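Long-range contacts in RegF protein (Neisseria gonorrhoeae, PDB 4HOJ), which binds glutathione and calcium ions on a glutathione S-transferase fold and, as a homologue of stringent starvation protein A, probably takes part in gene regulation: residues R93-R98 with S150-A155; Q108-P113 with K122-I127. All coordinates share one frame; numbering follows the deposited sequence.

Contact 1 (R93-R98 with S150-A155); sequences RLVLYR and SMIDVA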
loop_
_atom_site.group_PDB
_atom_site.type_symbol
_atom_site.label_atom_id
_atom_site.label_comp_id
_atom_site.label_asym_id
_atom_site.label_seq_id
_atom_site.Cartn_x
_atom_site.Cartn_y
_atom_site.Cartn_z
ATOM N N ARG A 93 9.254 -2.787 1.061
ATOM C CA ARG A 93 7.881 -2.348 0.777
ATOM C C ARG A 93 6.999 -3.528 0.491
ATOM O O ARG A 93 5.814 -3.532 0.845
ATOM C CB ARG A 93 7.869 -1.394 -0.402
ATOM C CG ARG A 93 8.379 -0.072 -0.010
ATOM C CD ARG A 93 8.080 0.796 -1.203
ATOM N NE ARG A 93 8.777 2.041 -1.132
ATOM C CZ ARG A 93 9.812 2.392 -1.887
ATOM N NH1 ARG A 93 10.332 1.589 -2.855
ATOM N NH2 ARG A 93 10.331 3.572 -1.604
ATOM N N LEU A 94 7.517 -4.569 -0.157
ATOM C CA LEU A 94 6.692 -5.746 -0.412
ATOM C C LEU A 94 6.410 -6.513 0.857
ATOM O O LEU A 94 5.279 -6.998 1.011
ATOM C CB LEU A 94 7.382 -6.610 -1.506
ATOM C CG LEU A 94 6.534 -7.805 -1.952
ATOM C CD1 LEU A 94 5.155 -7.363 -2.539
ATOM C CD2 LEU A 94 7.348 -8.638 -2.974
ATOM N N VAL A 95 7.403 -6.611 1.753
ATOM C CA VAL A 95 7.150 -7.223 3.060
ATOM C C VAL A 95 6.043 -6.451 3.814
ATOM O O VAL A 95 5.064 -7.058 4.306
ATOM C CB VAL A 95 8.410 -7.322 3.914
ATOM C CG1 VAL A 95 8.032 -7.718 5.359
ATOM C CG2 VAL A 95 9.322 -8.344 3.318
ATOM N N LEU A 96 6.067 -5.131 3.767
ATOM C CA LEU A 96 5.016 -4.314 4.412
ATOM C C LEU A 96 3.675 -4.628 3.818
ATOM O O LEU A 96 2.662 -4.764 4.511
ATOM C CB LEU A 96 5.300 -2.815 4.287
ATOM C CG LEU A 96 6.360 -2.110 5.098
ATOM C CD1 LEU A 96 6.601 -0.654 4.671
ATOM C CD2 LEU A 96 5.885 -2.069 6.570
ATOM N N TYR A 97 3.581 -4.694 2.477
ATOM C CA TYR A 97 2.321 -4.960 1.811
ATOM C C TYR A 97 1.818 -6.342 2.226
ATOM O O TYR A 97 0.621 -6.501 2.550
ATOM C CB TYR A 97 2.544 -4.882 0.263
ATOM C CG TYR A 97 1.280 -5.292 -0.487
ATOM C CD1 TYR A 97 0.244 -4.389 -0.717
ATOM C CD2 TYR A 97 1.126 -6.556 -0.955
ATOM C CE1 TYR A 97 -0.949 -4.768 -1.363
ATOM C CE2 TYR A 97 -0.054 -6.946 -1.634
ATOM C CZ TYR A 97 -1.098 -6.060 -1.789
ATOM O OH TYR A 97 -2.272 -6.420 -2.388
ATOM N N ARG A 98 2.681 -7.360 2.200
ATOM C CA ARG A 98 2.211 -8.676 2.599
ATOM C C ARG A 98 1.798 -8.727 4.067
ATOM O O ARG A 98 0.843 -9.443 4.388
ATOM C CB ARG A 98 3.262 -9.721 2.292
ATOM C CG ARG A 98 3.377 -9.888 0.745
ATOM C CD ARG A 98 4.048 -11.153 0.294
ATOM N NE ARG A 98 3.431 -12.316 0.902
ATOM C CZ ARG A 98 4.046 -13.477 1.034
ATOM N NH1 ARG A 98 5.268 -13.636 0.496
ATOM N NH2 ARG A 98 3.417 -14.474 1.654
ATOM N N SER A 150 14.575 -1.142 10.962
ATOM C CA SER A 150 13.914 -0.388 9.893
ATOM C C SER A 150 12.454 -0.180 10.148
ATOM O O SER A 150 11.889 -0.708 11.126
ATOM C CB SER A 150 14.017 -1.055 8.493
ATOM O OG SER A 150 13.204 -2.215 8.451
ATOM N N MET A 151 11.839 0.567 9.233
ATOM C CA MET A 151 10.390 0.833 9.305
ATOM C C MET A 151 9.583 -0.460 9.247
ATOM O O MET A 151 8.453 -0.541 9.709
ATOM C CB MET A 151 10.018 1.674 8.087
ATOM C CG MET A 151 8.600 2.090 8.211
ATOM S SD MET A 151 8.543 3.343 9.482
ATOM C CE MET A 151 9.070 4.754 8.513
ATOM N N ILE A 152 10.169 -1.494 8.668
ATOM C CA ILE A 152 9.483 -2.765 8.626
ATOM C C ILE A 152 9.304 -3.376 10.028
ATOM O O ILE A 152 8.253 -3.915 10.399
ATOM C CB ILE A 152 10.109 -3.741 7.571
ATOM C CG1 ILE A 152 10.518 -3.048 6.248
ATOM C CG2 ILE A 152 9.125 -4.879 7.318
ATOM C CD1 ILE A 152 9.654 -2.024 5.631
ATOM N N ASP A 153 10.346 -3.244 10.837
ATOM C CA ASP A 153 10.247 -3.600 12.256
ATOM C C ASP A 153 9.215 -2.750 13.004
ATOM O O ASP A 153 8.413 -3.236 13.801
ATOM C CB ASP A 153 11.608 -3.434 12.927
ATOM C CG ASP A 153 12.696 -4.249 12.220
ATOM O OD1 ASP A 153 12.638 -5.498 12.301
ATOM O OD2 ASP A 153 13.584 -3.655 11.613
ATOM N N VAL A 154 9.192 -1.479 12.682
ATOM C CA VAL A 154 8.228 -0.581 13.290
ATOM C C VAL A 154 6.815 -1.045 13.007
ATOM O O VAL A 154 5.960 -1.081 13.923
ATOM C CB VAL A 154 8.395 0.847 12.764
ATOM C CG1 VAL A 154 7.201 1.736 13.161
ATOM C CG2 VAL A 154 9.711 1.438 13.269
ATOM N N ALA A 155 6.534 -1.402 11.748
ATOM C CA ALA A 155 5.146 -1.738 11.359
ATOM C C ALA A 155 4.661 -3.023 12.095
ATOM O O ALA A 155 3.495 -3.129 12.444
ATOM C CB ALA A 155 5.098 -1.896 9.851
#

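Contact 2 (Q108-P113 with K122-I127); sequences QVLENP and KAREAI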
loop_
_atom_site.group_PDB
_atom_site.type_symbol
_atom_site.label_atom_id
_atom_site.label_comp_id
_atom_site.label_asym_id
_atom_site.label_seq_id
_atom_site.Cartn_x
_atom_site.Cartn_y
_atom_site.Cartn_z
ATOM N N GLN A 108 -7.228 -6.244 12.327
ATOM C CA GLN A 108 -8.448 -5.428 12.302
ATOM C C GLN A 108 -9.684 -6.155 12.788
ATOM O O GLN A 108 -10.581 -5.533 13.383
ATOM C CB GLN A 108 -8.690 -4.862 10.883
ATOM C CG GLN A 108 -7.585 -3.839 10.494
ATOM C CD GLN A 108 -7.748 -3.279 9.088
ATOM O OE1 GLN A 108 -8.767 -2.648 8.784
ATOM N NE2 GLN A 108 -6.799 -3.571 8.212
ATOM N N VAL A 109 -9.758 -7.458 12.489
ATOM C CA VAL A 109 -10.876 -8.272 12.990
ATOM C C VAL A 109 -10.857 -8.369 14.528
ATOM O O VAL A 109 -11.871 -8.196 15.178
ATOM C CB VAL A 109 -10.878 -9.696 12.372
ATOM C CG1 VAL A 109 -12.024 -10.534 12.972
ATOM C CG2 VAL A 109 -11.027 -9.656 10.843
ATOM N N LEU A 110 -9.676 -8.583 15.114
ATOM C CA LEU A 110 -9.543 -8.666 16.562
ATOM C C LEU A 110 -9.852 -7.332 17.181
ATOM O O LEU A 110 -10.279 -7.287 18.330
ATOM C CB LEU A 110 -8.114 -9.081 16.927
ATOM C CG LEU A 110 -7.762 -10.511 16.512
ATOM C CD1 LEU A 110 -6.453 -10.928 17.114
ATOM C CD2 LEU A 110 -8.861 -11.460 16.991
ATOM N N GLU A 111 -9.610 -6.233 16.467
ATOM C CA GLU A 111 -9.892 -4.896 16.996
ATOM C C GLU A 111 -11.333 -4.431 16.834
ATOM O O GLU A 111 -11.736 -3.427 17.431
ATOM C CB GLU A 111 -8.971 -3.851 16.325
ATOM C CG GLU A 111 -7.451 -3.926 16.729
ATOM C CD GLU A 111 -7.242 -3.545 18.188
ATOM O OE1 GLU A 111 -7.896 -2.642 18.685
ATOM O OE2 GLU A 111 -6.401 -4.202 18.797
ATOM N N ASN A 112 -12.088 -5.161 16.029
ATOM C CA ASN A 112 -13.455 -4.788 15.714
ATOM C C ASN A 112 -14.402 -5.333 16.793
ATOM O O ASN A 112 -14.617 -6.542 16.847
ATOM C CB ASN A 112 -13.797 -5.356 14.341
ATOM C CG ASN A 112 -15.198 -5.018 13.900
ATOM O OD1 ASN A 112 -15.931 -4.288 14.584
ATOM N ND2 ASN A 112 -15.574 -5.543 12.736
ATOM N N PRO A 113 -15.003 -4.444 17.602
ATOM C CA PRO A 113 -15.889 -4.885 18.690
ATOM C C PRO A 113 -17.095 -5.641 18.150
ATOM O O PRO A 113 -17.694 -6.474 18.842
ATOM C CB PRO A 113 -16.350 -3.570 19.314
ATOM C CG PRO A 113 -15.310 -2.581 18.948
ATOM C CD PRO A 113 -14.832 -2.980 17.596
ATOM N N LYS A 122 -10.852 -17.314 14.201
ATOM C CA LYS A 122 -10.126 -17.544 12.952
ATOM C C LYS A 122 -8.971 -16.551 12.787
ATOM O O LYS A 122 -7.866 -16.935 12.375
ATOM C CB LYS A 122 -11.068 -17.483 11.757
ATOM C CG LYS A 122 -12.191 -18.503 11.887
ATOM C CD LYS A 122 -12.797 -18.937 10.549
ATOM C CE LYS A 122 -13.188 -17.751 9.686
ATOM N NZ LYS A 122 -14.161 -18.183 8.636
ATOM N N ALA A 123 -9.217 -15.284 13.125
ATOM C CA ALA A 123 -8.150 -14.278 13.016
ATOM C C ALA A 123 -6.974 -14.566 13.928
ATOM O O ALA A 123 -5.824 -14.422 13.529
ATOM C CB ALA A 123 -8.691 -12.855 13.259
ATOM N N ARG A 124 -7.263 -14.921 15.180
ATOM C CA ARG A 124 -6.245 -15.235 16.160
ATOM C C ARG A 124 -5.425 -16.436 15.681
ATOM O O ARG A 124 -4.180 -16.416 15.744
ATOM C CB ARG A 124 -6.982 -15.533 17.468
ATOM C CG ARG A 124 -6.179 -15.845 18.701
ATOM C CD ARG A 124 -7.138 -15.930 19.899
ATOM N NE ARG A 124 -7.923 -14.699 20.100
ATOM C CZ ARG A 124 -9.253 -14.600 20.022
ATOM N NH1 ARG A 124 -10.010 -15.653 19.753
ATOM N NH2 ARG A 124 -9.838 -13.421 20.221
ATOM N N GLU A 125 -6.107 -17.449 15.171
ATOM C CA GLU A 125 -5.434 -18.608 14.636
ATOM C C GLU A 125 -4.531 -18.243 13.476
ATOM O O GLU A 125 -3.380 -18.694 13.393
ATOM C CB GLU A 125 -6.506 -19.569 14.145
ATOM C CG GLU A 125 -5.983 -20.860 13.562
ATOM C CD GLU A 125 -5.848 -21.934 14.621
ATOM O OE1 GLU A 125 -5.702 -21.562 15.813
ATOM O OE2 GLU A 125 -5.904 -23.134 14.268
ATOM N N ALA A 126 -5.051 -17.426 12.565
ATOM C CA ALA A 126 -4.260 -17.066 11.380
ATOM C C ALA A 126 -3.033 -16.252 11.717
ATOM O O ALA A 126 -1.996 -16.399 11.104
ATOM C CB ALA A 126 -5.129 -16.348 10.339
ATOM N N ILE A 127 -3.134 -15.413 12.734
ATOM C CA ILE A 127 -1.965 -14.639 13.133
ATOM C C ILE A 127 -0.904 -15.546 13.734
ATOM O O ILE A 127 0.259 -15.421 13.367
ATOM C CB ILE A 127 -2.348 -13.531 14.139
ATOM C CG1 ILE A 127 -3.212 -12.465 13.438
ATOM C CG2 ILE A 127 -1.081 -12.952 14.821
ATOM C CD1 ILE A 127 -3.865 -11.464 14.421
#

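Contact 1 (R93-R98 with S150-A155)
Ile152 and Leu96 carry this buried contact, in which two helix segments run nearly parallel, at 10° to each other, with their axes 10.0 Å apart. Ile152 works with two branches. Its CG1 arm lies beside the backbone N, anti to the carbonyl carbon, although chi1 at -40° is turned well short of -60°; it brings the terminal CD1 to within 3.3 Å of Leu96 CG, tighter than the usual van der Waals separation. The other branch, CG2, meets CG1 of Val95 at 3.6 Å. Leu96 answers with both of its methyls: CD1 lies beside the same Ile152 CD1, while CD2 presses on Ala155 CB at 3.4 Å, one turn farther along. Met99 of helix 86-102 also packs on Ile152 and Ala155, so the apolar seam continues past the segment.

The start of the second helix is capped by its own residues. Ser150 and Asp153 form a capping box: Ser150 OG accepts from Ile152 N at 3.1 Å, and Ser150 N donates to the anti lone pair of Asp153 OD2 at 2.8 Å. The other carboxylate oxygen, Asp153 OD1, bonds Ile144 N and Tyr180 OH. Phe149 touches Val154 beside this cap. The side-chain atoms that meet across the contact are all aliphatic, so the match depends on shape and close fit rather than on polar pairing.

Contact 2 (Q108-P113 with K122-I127)
The carbonyl oxygen of Val109, a residue whose side chain packs on Ala123, is gripped by two donors: the backbone N of Asn112, at 3.2 Å from that Val109 O, and the side-chain NE2 of Gln120. The second bond spans the turn between helices 104-111 and 117-134, next to the apolar layer they share. In that layer CB of Val109 rests 3.9 Å from CB of Ala123, a small residue over which the larger chains can close.

Leu110 does most of the work and divides its two methyls. CG lies beside the backbone N, chi1 -67°, which carries the fork across to the other helix. CD1 meets the CD1 of Ile127 tip to tip at 3.8 Å. CD2 reaches Ala123 CB at 4.0 Å and, on its other approach, NH2 of Arg124 at 3.9 Å, where the two side chains cross at about a right angle. Arg124 leaves its helix extended and then bends at chi3, -57°, to bring the guanidinium to the leucine. The polar end has its own tie, since NE donates to the carbonyl O of Tyr166, a residue that the Leu110 side chain also touches. Arg124 lies against Asp167 as well, a calcium ligand, so its positive charge may help to balance the acidic metal site nearby. The arrangement belongs to the helical C-terminal domain of the glutathione transferase fold, where consecutive helices pack through aliphatic side chains, here beside a calcium site.

How the contacts relate
Both contacts lie within the helical C-terminal domain of the glutathione transferase fold, with centres 20 Å apart and nearest atoms about 10 Å apart, so they do not touch. Along the chain contact 2 falls between the two segments of contact 1. Helix 86-102 leads straight on to helix 104-111, and helix 117-134 is followed by helix 151-161, so the longer closure brackets the shorter one. Contact 1 sits deeper, about 9 Å from the chain's centre, and its first segment also meets the second subunit; contact 2 lies about 15 Å from that centre. Together they illustrate a helical domain joined by a long-range pairing in its interior and a local one nearer its periphery.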